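Local coordinates for restriction endonuclease UbaLAI (Unidentified, PDB 5O63), which cleaves DNA at a specific sequence, the part described here being its N-terminal B3 domain, which binds the cognate site, at residues V138-C143 and A152-V157; H38-P43 and G97-R102. One frame throughout, in Å; residues are numbered along the deposited sequence. Where two conformers were deposited one is given.

Contact 1 of 2, residues V138-C143 and A152-V157. With nucleotides of chain D.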
ATOM      1  N   VAL A 138      15.715  -1.147   3.135  1.00 27.61           N
ATOM      2  CA  VAL A 138      15.322  -1.536   4.485  1.00 28.73           C
ATOM      3  C   VAL A 138      13.870  -2.057   4.469  1.00 27.36           C
ATOM      4  O   VAL A 138      13.599  -3.113   5.025  1.00 29.49           O
ATOM      5  CB  VAL A 138      15.513  -0.377   5.509  1.00 33.38           C
ATOM      6  CG1 VAL A 138      14.859  -0.703   6.854  1.00 35.82           C
ATOM      7  CG2 VAL A 138      16.978  -0.170   5.757  1.00 34.79           C
ATOM      8  N   LEU A 139      12.962  -1.359   3.789  1.00 24.47           N
ATOM      9  CA  LEU A 139      11.587  -1.809   3.761  1.00 22.68           C
ATOM     10  C   LEU A 139      11.395  -3.105   2.998  1.00 24.04           C
ATOM     11  O   LEU A 139      10.635  -3.995   3.436  1.00 22.71           O
ATOM     12  CB  LEU A 139      10.682  -0.732   3.153  1.00 23.41           C
ATOM     13  CG  LEU A 139      10.605   0.527   4.026  1.00 22.40           C
ATOM     14  CD1 LEU A 139       9.732   1.547   3.315  1.00 22.67           C
ATOM     15  CD2 LEU A 139      10.095   0.244   5.458  1.00 26.99           C
ATOM     16  N   PHE A 140      12.086  -3.243   1.871  1.00 21.65           N
ATOM     17  CA  PHE A 140      11.979  -4.482   1.116  1.00 22.13           C
ATOM     18  C   PHE A 140      12.433  -5.691   1.981  1.00 21.66           C
ATOM     19  O   PHE A 140      11.759  -6.763   2.008  1.00 23.68           O
ATOM     20  CB  PHE A 140      12.784  -4.386  -0.169  1.00 21.22           C
ATOM     21  CG  PHE A 140      12.641  -5.643  -1.041  1.00 21.68           C
ATOM     22  CD1 PHE A 140      13.552  -6.675  -0.882  1.00 24.23           C
ATOM     23  CD2 PHE A 140      11.555  -5.823  -1.886  1.00 21.62           C
ATOM     24  CE1 PHE A 140      13.402  -7.848  -1.604  1.00 25.60           C
ATOM     25  CE2 PHE A 140      11.391  -6.989  -2.609  1.00 23.57           C
ATOM     26  CZ  PHE A 140      12.330  -8.012  -2.458  1.00 21.61           C
ATOM     27  N   ALA A 141      13.560  -5.523   2.644  1.00 22.79           N
ATOM     28  CA  ALA A 141      14.055  -6.606   3.505  1.00 26.67           C
ATOM     29  C   ALA A 141      13.008  -6.994   4.599  1.00 23.59           C
ATOM     30  O   ALA A 141      12.855  -8.179   4.936  1.00 25.33           O
ATOM     31  CB  ALA A 141      15.387  -6.189   4.172  1.00 26.21           C
ATOM     32  N   LEU A 142      12.364  -5.994   5.220  1.00 24.21           N
ATOM     33  CA  LEU A 142      11.366  -6.309   6.250  1.00 28.51           C
ATOM     34  C   LEU A 142      10.127  -6.987   5.695  1.00 26.57           C
ATOM     35  O   LEU A 142       9.570  -7.824   6.374  1.00 28.35           O
ATOM     36  CB  LEU A 142      10.859  -5.069   7.001  1.00 38.30           C
ATOM     37  CG  LEU A 142      11.788  -4.018   7.494  1.00 40.93           C
ATOM     38  CD1 LEU A 142      10.998  -2.807   7.922  1.00 34.89           C
ATOM     39  CD2 LEU A 142      12.404  -4.648   8.639  1.00 44.61           C
ATOM     40  N   CYS A 143       9.668  -6.600   4.499  1.00 23.53           N
ATOM     41  CA  CYS A 143       8.445  -7.154   3.965  1.00 22.89           C
ATOM     42  C   CYS A 143       8.642  -8.507   3.297  1.00 25.92           C
ATOM     43  O   CYS A 143       7.727  -9.339   3.301  1.00 26.09           O
ATOM     44  CB  CYS A 143       7.847  -6.233   2.906  1.00 22.76           C
ATOM     45  SG  CYS A 143       7.298  -4.654   3.669  1.00 24.44           S
ATOM     46  N   ALA A 152      10.239  -5.969 -10.241  1.00 20.74           N
ATOM     47  CA  ALA A 152       9.075  -5.085 -10.502  1.00 19.26           C
ATOM     48  C   ALA A 152       7.788  -5.978 -10.514  1.00 19.75           C
ATOM     49  O   ALA A 152       7.753  -7.081 -11.119  1.00 18.36           O
ATOM     50  CB  ALA A 152       9.264  -4.300 -11.792  1.00 21.36           C
ATOM     51  N   GLY A 153       6.760  -5.547  -9.769  1.00 19.18           N
ATOM     52  CA  GLY A 153       5.498  -6.253  -9.746  1.00 18.32           C
ATOM     53  C   GLY A 153       5.365  -7.235  -8.604  1.00 17.88           C
ATOM     54  O   GLY A 153       4.284  -7.735  -8.305  1.00 19.90           O
ATOM     55  N   LEU A 154       6.496  -7.657  -8.036  1.00 18.39           N
ATOM     56  CA  LEU A 154       6.452  -8.600  -6.945  1.00 18.84           C
ATOM     57  C   LEU A 154       5.630  -8.094  -5.772  1.00 17.93           C
ATOM     58  O   LEU A 154       5.757  -6.919  -5.406  1.00 18.96           O
ATOM     59  CB  LEU A 154       7.862  -8.881  -6.428  1.00 21.41           C
ATOM     60  CG  LEU A 154       8.080  -9.712  -5.188  1.00 20.58           C
ATOM     61  CD1 LEU A 154       7.668 -11.194  -5.453  1.00 32.79           C
ATOM     62  CD2 LEU A 154       9.582  -9.658  -4.868  1.00 22.26           C
ATOM     63  N   PHE A 155       4.838  -8.970  -5.198  1.00 16.77           N
ATOM     64  CA  PHE A 155       4.006  -8.488  -4.052  1.00 18.05           C
ATOM     65  C   PHE A 155       3.800  -9.576  -3.037  1.00 21.11           C
ATOM     66  O   PHE A 155       3.951 -10.781  -3.355  1.00 21.34           O
ATOM     67  CB  PHE A 155       2.667  -7.891  -4.547  1.00 18.78           C
ATOM     68  CG  PHE A 155       1.680  -8.888  -5.010  1.00 18.56           C
ATOM     69  CD1 PHE A 155       1.711  -9.355  -6.366  1.00 20.04           C
ATOM     70  CD2 PHE A 155       0.705  -9.387  -4.150  1.00 22.89           C
ATOM     71  CE1 PHE A 155       0.805 -10.347  -6.784  1.00 21.38           C
ATOM     72  CE2 PHE A 155      -0.223 -10.403  -4.562  1.00 24.38           C
ATOM     73  CZ  PHE A 155      -0.174 -10.868  -5.920  1.00 22.84           C
ATOM     74  N   VAL A 156       3.437  -9.184  -1.825  1.00 20.47           N
ATOM     75  CA  VAL A 156       3.096 -10.154  -0.793  1.00 23.13           C
ATOM     76  C   VAL A 156       1.870  -9.650  -0.098  1.00 27.69           C
ATOM     77  O   VAL A 156       1.684  -8.416   0.068  1.00 22.66           O
ATOM     78  CB  VAL A 156       4.205 -10.359   0.184  1.00 27.73           C
ATOM     79  CG1 VAL A 156       4.707  -9.040   0.828  1.00 28.00           C
ATOM     80  CG2 VAL A 156       3.831 -11.401   1.231  1.00 34.08           C
ATOM     81  N   VAL A 157       1.001 -10.580   0.247  1.00 30.16           N
ATOM     82  CA  VAL A 157      -0.139 -10.296   1.070  1.00 26.90           C
ATOM     83  C   VAL A 157      -0.041 -11.279   2.254  1.00 30.93           C
ATOM     84  O   VAL A 157      -0.026 -12.513   2.052  1.00 33.40           O
ATOM     85  CB  VAL A 157      -1.455 -10.511   0.327  1.00 33.51           C
ATOM     86  CG1 VAL A 157      -2.604 -10.306   1.272  1.00 32.49           C
ATOM     87  CG2 VAL A 157      -1.562  -9.582  -0.876  1.00 34.82           C
TER
ATOM     88  P    DC D   3       3.255  -6.857 -13.199  1.00 19.34           P
ATOM     89  OP1  DC D   3       4.701  -7.322 -13.243  1.00 21.61           O
ATOM     90  OP2  DC D   3       2.648  -6.283 -11.939  1.00 18.63           O
ATOM     91  O5'  DC D   3       3.030  -5.810 -14.370  1.00 17.96           O
ATOM     92  C5'  DC D   3       3.494  -6.135 -15.645  1.00 17.78           C
ATOM     93  C4'  DC D   3       3.063  -5.121 -16.644  1.00 19.41           C
ATOM     94  O4'  DC D   3       1.628  -5.152 -16.799  1.00 18.96           O
ATOM     95  C3'  DC D   3       3.391  -3.679 -16.278  1.00 19.31           C
ATOM     96  O3'  DC D   3       4.622  -3.367 -16.950  1.00 19.37           O
ATOM     97  C2'  DC D   3       2.172  -2.896 -16.848  1.00 18.96           C
ATOM     98  C1'  DC D   3       1.407  -3.992 -17.606  1.00 18.87           C
ATOM     99  N1   DC D   3       0.005  -3.748 -17.750  1.00 19.71           N
ATOM    100  C2   DC D   3      -0.513  -3.537 -19.038  1.00 21.34           C
ATOM    101  O2   DC D   3       0.259  -3.648 -20.023  1.00 23.08           O
ATOM    102  N3   DC D   3      -1.835  -3.207 -19.185  1.00 21.99           N
ATOM    103  C4   DC D   3      -2.623  -3.067 -18.108  1.00 21.92           C
ATOM    104  N4   DC D   3      -3.907  -2.794 -18.317  1.00 19.29           N
ATOM    105  C5   DC D   3      -2.107  -3.252 -16.750  1.00 19.11           C
ATOM    106  C6   DC D   3      -0.797  -3.600 -16.629  1.00 19.82           C
TER
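The Phe140 ring receives Leu154 at its edge, near the ring plane: methyl CD2 stands 3.9 Å from CE2 and 4.0 Å from CZ. The ring also stacks with Phe144 and meets Phe136, whose plane is tilted from it by only about 15°, so the ring that Leu154 edges belongs to a cluster of three phenylalanines on helix 136-144. Phe140 CG lies anti to the backbone N (chi1 -177°), which carries the ring out to the loop. The Phe155 ring is edged, in its plane, by Gly153 O and Val157 CG2. One turn along the helix, Val156 CG1 lies 3.9 Å from Cys143 O, a carbonyl that Arg158 hydrogen-bonds. At Gly153 the backbone runs past the DNA, its CA 3.6 Å from OP2 of DC3 of chain D; a CB would collide with OP1 of that phosphate and with the carbonyl O of Ala152, which explains the glycine. Backbone bonds from Gly153 and Leu154 to Val28, and from Val156 to Ala26, fix this segment beside strand 19-28. The last turns of helix 136-144 thus lie against strand 155-159, one of the two edge strands, and the loop leading into it, consistent with the B3 DNA-binding pseudobarrel.

Contact 2 of 2, residues H38-P43 and G97-R102. With nucleotides of chain D.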
ATOM      1  N   HIS A  38      -1.455   7.102 -13.404  1.00 15.98           N
ATOM      2  CA  HIS A  38      -1.726   5.709 -13.658  1.00 16.74           C
ATOM      3  C   HIS A  38      -2.127   4.900 -12.431  1.00 13.64           C
ATOM      4  O   HIS A  38      -2.723   3.819 -12.585  1.00 15.96           O
ATOM      5  CB  HIS A  38      -0.454   5.035 -14.237  1.00 14.72           C
ATOM      6  CG  HIS A  38      -0.072   5.593 -15.555  1.00 16.39           C
ATOM      7  ND1 HIS A  38       1.223   5.488 -16.036  1.00 17.78           N
ATOM      8  CD2 HIS A  38      -0.783   6.249 -16.507  1.00 17.57           C
ATOM      9  CE1 HIS A  38       1.290   6.049 -17.233  1.00 18.43           C
ATOM     10  NE2 HIS A  38       0.087   6.518 -17.548  1.00 19.14           N
ATOM     11  N   GLY A  39      -1.825   5.434 -11.232  1.00 13.98           N
ATOM     12  CA  GLY A  39      -2.196   4.727  -9.988  1.00 13.55           C
ATOM     13  C   GLY A  39      -1.276   3.551  -9.730  1.00 14.56           C
ATOM     14  O   GLY A  39      -0.348   3.299 -10.523  1.00 15.11           O
ATOM     15  N   VAL A  40      -1.552   2.879  -8.639  1.00 13.29           N
ATOM     16  CA  VAL A  40      -0.861   1.621  -8.378  1.00 14.01           C
ATOM     17  C   VAL A  40      -1.856   0.530  -8.726  1.00 16.31           C
ATOM     18  O   VAL A  40      -2.930   0.408  -8.134  1.00 17.16           O
ATOM     19  CB  VAL A  40      -0.398   1.532  -6.921  1.00 14.45           C
ATOM     20  CG1 VAL A  40       0.091   0.083  -6.619  1.00 16.38           C
ATOM     21  CG2 VAL A  40       0.721   2.554  -6.686  1.00 16.17           C
ATOM     22  N   LEU A  41      -1.435  -0.350  -9.661  1.00 15.44           N
ATOM     23  CA  LEU A  41      -2.321  -1.409 -10.125  1.00 17.35           C
ATOM     24  C   LEU A  41      -2.406  -2.515  -9.026  1.00 17.15           C
ATOM     25  O   LEU A  41      -1.374  -2.887  -8.463  1.00 17.09           O
ATOM     26  CB  LEU A  41      -1.780  -2.025 -11.456  1.00 15.56           C
ATOM     27  CG  LEU A  41      -2.702  -3.115 -12.013  1.00 17.18           C
ATOM     28  CD1 LEU A  41      -4.075  -2.565 -12.492  1.00 20.36           C
ATOM     29  CD2 LEU A  41      -1.917  -3.739 -13.235  1.00 17.75           C
ATOM     30  N   VAL A  42      -3.636  -2.904  -8.677  1.00 17.17           N
ATOM     31  CA  VAL A  42      -3.849  -3.866  -7.586  1.00 18.04           C
ATOM     32  C   VAL A  42      -3.930  -5.254  -8.204  1.00 17.60           C
ATOM     33  O   VAL A  42      -4.807  -5.510  -9.012  1.00 19.43           O
ATOM     34  CB  VAL A  42      -5.150  -3.585  -6.807  1.00 17.22           C
ATOM     35  CG1 VAL A  42      -5.287  -4.565  -5.645  1.00 21.60           C
ATOM     36  CG2 VAL A  42      -5.122  -2.119  -6.257  1.00 17.63           C
ATOM     37  N   PRO A  43      -3.001  -6.159  -7.830  1.00 18.47           N
ATOM     38  CA  PRO A  43      -3.113  -7.550  -8.335  1.00 19.47           C
ATOM     39  C   PRO A  43      -4.377  -8.201  -7.832  1.00 20.32           C
ATOM     40  O   PRO A  43      -4.821  -7.876  -6.701  1.00 21.98           O
ATOM     41  CB  PRO A  43      -1.906  -8.242  -7.725  1.00 22.99           C
ATOM     42  CG  PRO A  43      -1.170  -7.338  -6.991  1.00 22.11           C
ATOM     43  CD  PRO A  43      -1.901  -5.995  -6.883  1.00 18.28           C
ATOM     44  N   GLY A  97       2.974  11.854  -3.441  1.00 22.23           N
ATOM     45  CA  GLY A  97       3.670  12.203  -4.683  1.00 23.84           C
ATOM     46  C   GLY A  97       5.086  11.666  -4.820  1.00 22.50           C
ATOM     47  O   GLY A  97       5.639  11.698  -5.942  1.00 21.30           O
ATOM     48  N   LEU A  98       5.661  11.118  -3.754  1.00 22.18           N
ATOM     49  CA  LEU A  98       6.985  10.494  -3.882  1.00 22.12           C
ATOM     50  C   LEU A  98       6.916   9.474  -5.015  1.00 20.93           C
ATOM     51  O   LEU A  98       7.888   9.277  -5.746  1.00 22.27           O
ATOM     52  CB  LEU A  98       7.430   9.804  -2.577  1.00 23.41           C
ATOM     53  CG  LEU A  98       8.815   9.125  -2.669  1.00 26.75           C
ATOM     54  CD1 LEU A  98       9.908  10.057  -3.249  1.00 34.59           C
ATOM     55  CD2 LEU A  98       9.240   8.638  -1.295  1.00 28.64           C
ATOM     56  N   LEU A  99       5.763   8.843  -5.205  1.00 18.74           N
ATOM     57  CA  LEU A  99       5.746   7.720  -6.192  1.00 18.73           C
ATOM     58  C   LEU A  99       5.866   8.232  -7.631  1.00 20.76           C
ATOM     59  O   LEU A  99       6.151   7.460  -8.551  1.00 21.39           O
ATOM     60  CB  LEU A  99       4.472   6.903  -6.104  1.00 17.20           C
ATOM     61  CG  LEU A  99       4.264   6.099  -4.829  1.00 18.74           C
ATOM     62  CD1 LEU A  99       2.939   5.359  -4.977  1.00 21.15           C
ATOM     63  CD2 LEU A  99       5.443   5.185  -4.580  1.00 19.97           C
ATOM     64  N   ASN A 100       5.660   9.534  -7.838  1.00 17.41           N
ATOM     65  CA  ASN A 100       5.678   9.975  -9.222  1.00 17.39           C
ATOM     66  C   ASN A 100       7.099  10.034  -9.837  1.00 25.26           C
ATOM     67  O   ASN A 100       7.248   9.996 -11.079  1.00 30.81           O
ATOM     68  CB  ASN A 100       4.986  11.345  -9.290  1.00 17.60           C
ATOM     69  CG  ASN A 100       3.516  11.215  -9.093  1.00 15.90           C
ATOM     70  OD1 ASN A 100       2.893  10.198  -9.468  1.00 18.84           O
ATOM     71  ND2 ASN A 100       2.910  12.243  -8.442  1.00 19.32           N
ATOM     72  N   GLU A 101       8.122  10.120  -8.997  0.57 22.25           N
ATOM     73  CA  GLU A 101       9.479  10.262  -9.484  0.57 23.87           C
ATOM     74  C   GLU A 101       9.960   8.936 -10.054  0.57 24.37           C
ATOM     75  O   GLU A 101      10.046   7.980  -9.323  0.57 24.13           O
ATOM     76  CB  GLU A 101      10.395  10.745  -8.355  0.57 29.11           C
ATOM     77  CG  GLU A 101      10.275  12.266  -8.104  0.57 33.35           C
ATOM     78  CD  GLU A 101      10.993  13.148  -9.117  0.57 36.51           C
ATOM     79  OE1 GLU A 101      11.877  12.647  -9.842  0.57 37.81           O
ATOM     80  OE2 GLU A 101      10.688  14.372  -9.173  0.57 37.18           O
ATOM     81  N   ARG A 102      10.283   8.898 -11.343  1.00 26.02           N
ATOM     82  CA  ARG A 102      10.551   7.623 -12.040  1.00 25.25           C
ATOM     83  C   ARG A 102      12.033   7.197 -12.151  1.00 26.44           C
ATOM     84  O   ARG A 102      12.295   6.092 -12.627  1.00 27.29           O
ATOM     85  CB  ARG A 102       9.978   7.695 -13.477  1.00 30.67           C
ATOM     86  CG  ARG A 102       8.456   7.767 -13.555  1.00 31.64           C
ATOM     87  CD  ARG A 102       7.815   6.560 -12.797  1.00 39.92           C
ATOM     88  NE  ARG A 102       6.519   6.105 -13.340  1.00 35.41           N
ATOM     89  CZ  ARG A 102       5.416   6.867 -13.526  1.00 29.93           C
ATOM     90  NH1 ARG A 102       5.392   8.228 -13.222  1.00 29.04           N
ATOM     91  NH2 ARG A 102       4.337   6.280 -14.063  1.00 20.50           N
TER
ATOM     92  P    DG D   6       3.456   7.629 -24.594  1.00 28.04           P
ATOM     93  OP1  DG D   6       3.962   7.750 -25.982  1.00 30.77           O
ATOM     94  OP2  DG D   6       4.261   8.035 -23.421  1.00 29.54           O
ATOM     95  O5'  DG D   6       2.069   8.441 -24.461  1.00 27.66           O
ATOM     96  C5'  DG D   6       1.087   8.376 -25.449  1.00 28.73           C
ATOM     97  C4'  DG D   6      -0.086   9.257 -25.047  1.00 25.92           C
ATOM     98  O4'  DG D   6      -0.818   8.554 -23.991  1.00 26.06           O
ATOM     99  C3'  DG D   6       0.311  10.613 -24.451  1.00 26.20           C
ATOM    100  O3'  DG D   6      -0.640  11.558 -24.850  1.00 27.58           O
ATOM    101  C2'  DG D   6       0.064  10.375 -22.940  1.00 23.47           C
ATOM    102  C1'  DG D   6      -1.146   9.460 -23.009  1.00 23.71           C
ATOM    103  N9   DG D   6      -1.379   8.795 -21.755  1.00 22.02           N
ATOM    104  C8   DG D   6      -0.435   8.292 -20.854  1.00 22.53           C
ATOM    105  N7   DG D   6      -0.984   7.835 -19.735  1.00 20.40           N
ATOM    106  C5   DG D   6      -2.357   8.059 -19.914  1.00 20.18           C
ATOM    107  C6   DG D   6      -3.431   7.855 -19.024  1.00 20.58           C
ATOM    108  O6   DG D   6      -3.396   7.371 -17.850  1.00 18.98           O
ATOM    109  N1   DG D   6      -4.652   8.233 -19.561  1.00 21.17           N
ATOM    110  C2   DG D   6      -4.810   8.765 -20.839  1.00 23.13           C
ATOM    111  N2   DG D   6      -6.058   9.064 -21.199  1.00 24.05           N
ATOM    112  N3   DG D   6      -3.792   9.004 -21.681  1.00 23.79           N
ATOM    113  C4   DG D   6      -2.607   8.655 -21.154  1.00 20.18           C
ATOM    114  P    DA D   5       5.879   2.397 -21.992  1.00 24.85           P
ATOM    115  OP1  DA D   5       6.778   2.351 -23.203  1.00 25.49           O
ATOM    116  OP2  DA D   5       6.408   2.872 -20.693  1.00 27.00           O
ATOM    117  O5'  DA D   5       4.626   3.328 -22.315  1.00 23.12           O
ATOM    118  C5'  DA D   5       3.898   3.107 -23.523  1.00 24.77           C
ATOM    119  C4'  DA D   5       2.647   3.939 -23.543  1.00 23.01           C
ATOM    120  O4'  DA D   5       1.770   3.487 -22.512  1.00 23.42           O
ATOM    121  C3'  DA D   5       2.835   5.416 -23.241  1.00 26.45           C
ATOM    122  O3'  DA D   5       2.969   6.102 -24.482  1.00 32.80           O
ATOM    123  C2'  DA D   5       1.507   5.771 -22.476  1.00 24.71           C
ATOM    124  C1'  DA D   5       0.751   4.441 -22.456  1.00 21.10           C
ATOM    125  N9   DA D   5      -0.015   4.228 -21.221  1.00 20.94           N
ATOM    126  C8   DA D   5       0.435   3.690 -20.023  1.00 21.43           C
ATOM    127  N7   DA D   5      -0.505   3.596 -19.118  1.00 20.15           N
ATOM    128  C5   DA D   5      -1.628   4.119 -19.750  1.00 20.57           C
ATOM    129  C6   DA D   5      -2.963   4.339 -19.315  1.00 19.28           C
ATOM    130  N6   DA D   5      -3.410   4.028 -18.080  1.00 19.47           N
ATOM    131  N1   DA D   5      -3.840   4.865 -20.224  1.00 19.61           N
ATOM    132  C2   DA D   5      -3.392   5.158 -21.436  1.00 21.29           C
ATOM    133  N3   DA D   5      -2.170   5.004 -21.978  1.00 21.59           N
ATOM    134  C4   DA D   5      -1.332   4.445 -21.071  1.00 20.99           C
ATOM    135  P    DG D   2      -2.348 -10.523 -11.685  1.00 29.83           P
ATOM    136  OP1  DG D   2      -1.679 -11.405 -10.659  1.00 33.98           O
ATOM    137  OP2  DG D   2      -3.355  -9.538 -11.103  1.00 27.67           O
ATOM    138  O5'  DG D   2      -1.177  -9.784 -12.442  1.00 26.09           O
ATOM    139  C5'  DG D   2      -0.202 -10.510 -13.163  1.00 26.03           C
ATOM    140  C4'  DG D   2       0.577  -9.581 -14.055  1.00 23.33           C
ATOM    141  O4'  DG D   2      -0.219  -9.195 -15.237  1.00 25.04           O
ATOM    142  C3'  DG D   2       1.011  -8.271 -13.376  1.00 18.80           C
ATOM    143  O3'  DG D   2       2.407  -8.127 -13.637  1.00 19.81           O
ATOM    144  C2'  DG D   2       0.125  -7.175 -14.088  1.00 16.96           C
ATOM    145  C1'  DG D   2      -0.014  -7.811 -15.470  1.00 21.71           C
ATOM    146  N9   DG D   2      -1.138  -7.306 -16.268  1.00 20.43           N
ATOM    147  C8   DG D   2      -2.397  -6.948 -15.836  1.00 20.94           C
ATOM    148  N7   DG D   2      -3.157  -6.552 -16.817  1.00 22.57           N
ATOM    149  C5   DG D   2      -2.355  -6.612 -17.951  1.00 23.39           C
ATOM    150  C6   DG D   2      -2.646  -6.285 -19.320  1.00 24.68           C
ATOM    151  O6   DG D   2      -3.701  -5.854 -19.798  1.00 24.49           O
ATOM    152  N1   DG D   2      -1.555  -6.542 -20.165  1.00 26.05           N
ATOM    153  C2   DG D   2      -0.331  -7.060 -19.733  1.00 24.56           C
ATOM    154  N2   DG D   2       0.623  -7.196 -20.688  1.00 24.58           N
ATOM    155  N3   DG D   2      -0.053  -7.363 -18.458  1.00 21.99           N
ATOM    156  C4   DG D   2      -1.115  -7.104 -17.631  1.00 22.52           C
TER
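His38 and Arg102 approach with ring and guanidinium planes 83° apart, ND1 lying 3.8 Å from NH2 at the edge of the guanidinium. The other end of the imidazole reads DNA: NE2 donates to N7 of DG6 of chain D over 2.8 Å at a nearly straight 166°, and CD2 comes within 3.1 Å of O6 of the same guanine. Over one face of the ring, offset toward its rim, stands N7 of DA5 of chain D. Because ND1 is bonded to the carbonyl of Asn32 while NE2 donates to DG6, the ring is probably protonated on both nitrogens. N7 and O6 belong to the major-groove edge of guanine, and His38 lies in the connection from strand 19-28 to strand 40-41, consistent with one of the two arms by which B3 domains grip that groove. With the imidazole of His38 replaced by the methyl of an alanine, N7 of DG6 would probably lose the NE2 donor and DA5 the ring beside its N7. Behind this shell, Asp34 is the organiser: OD1 accepts from the backbone N of His38 and of Gly39, and OD2 forms a salt bridge with Arg102 NH2. Arg102 NE bonds Pro31 O, and a bend at chi2 (-56°) turns the chain so that NH1 makes a weak bond of 3.3 Å to Asn100 O. Deeper still, Val40 CG2 meets Leu99 CD1 at 4.0 Å, with Leu99 also resting on Phe125 and Cys127. Farther along the chain, past strand 40-41, Pro43 CA is 3.4 Å from OP2 of DG2 of chain D.

Overall arrangement
Contact 1 is partly buried and contact 2 more fully so, with three of its four touching residues buried. Both reach the same sheet, but through its two outermost strands, 155-159 in contact 1 and 40-41 in contact 2; their centres are about 15 Å apart. The two meet directly where Phe155 CE1 packs at 3.6 Å on Pro43 CB, and next to this junction Gly153 and Pro43 approach successive nucleotides of chain D. Their chemistry differs with place: across 138-143 and 152-157 the touch is between apolar groups and with one carbonyl, whereas 38-43 and 97-102 combine a small apolar pair with polar groups arranged around base recognition.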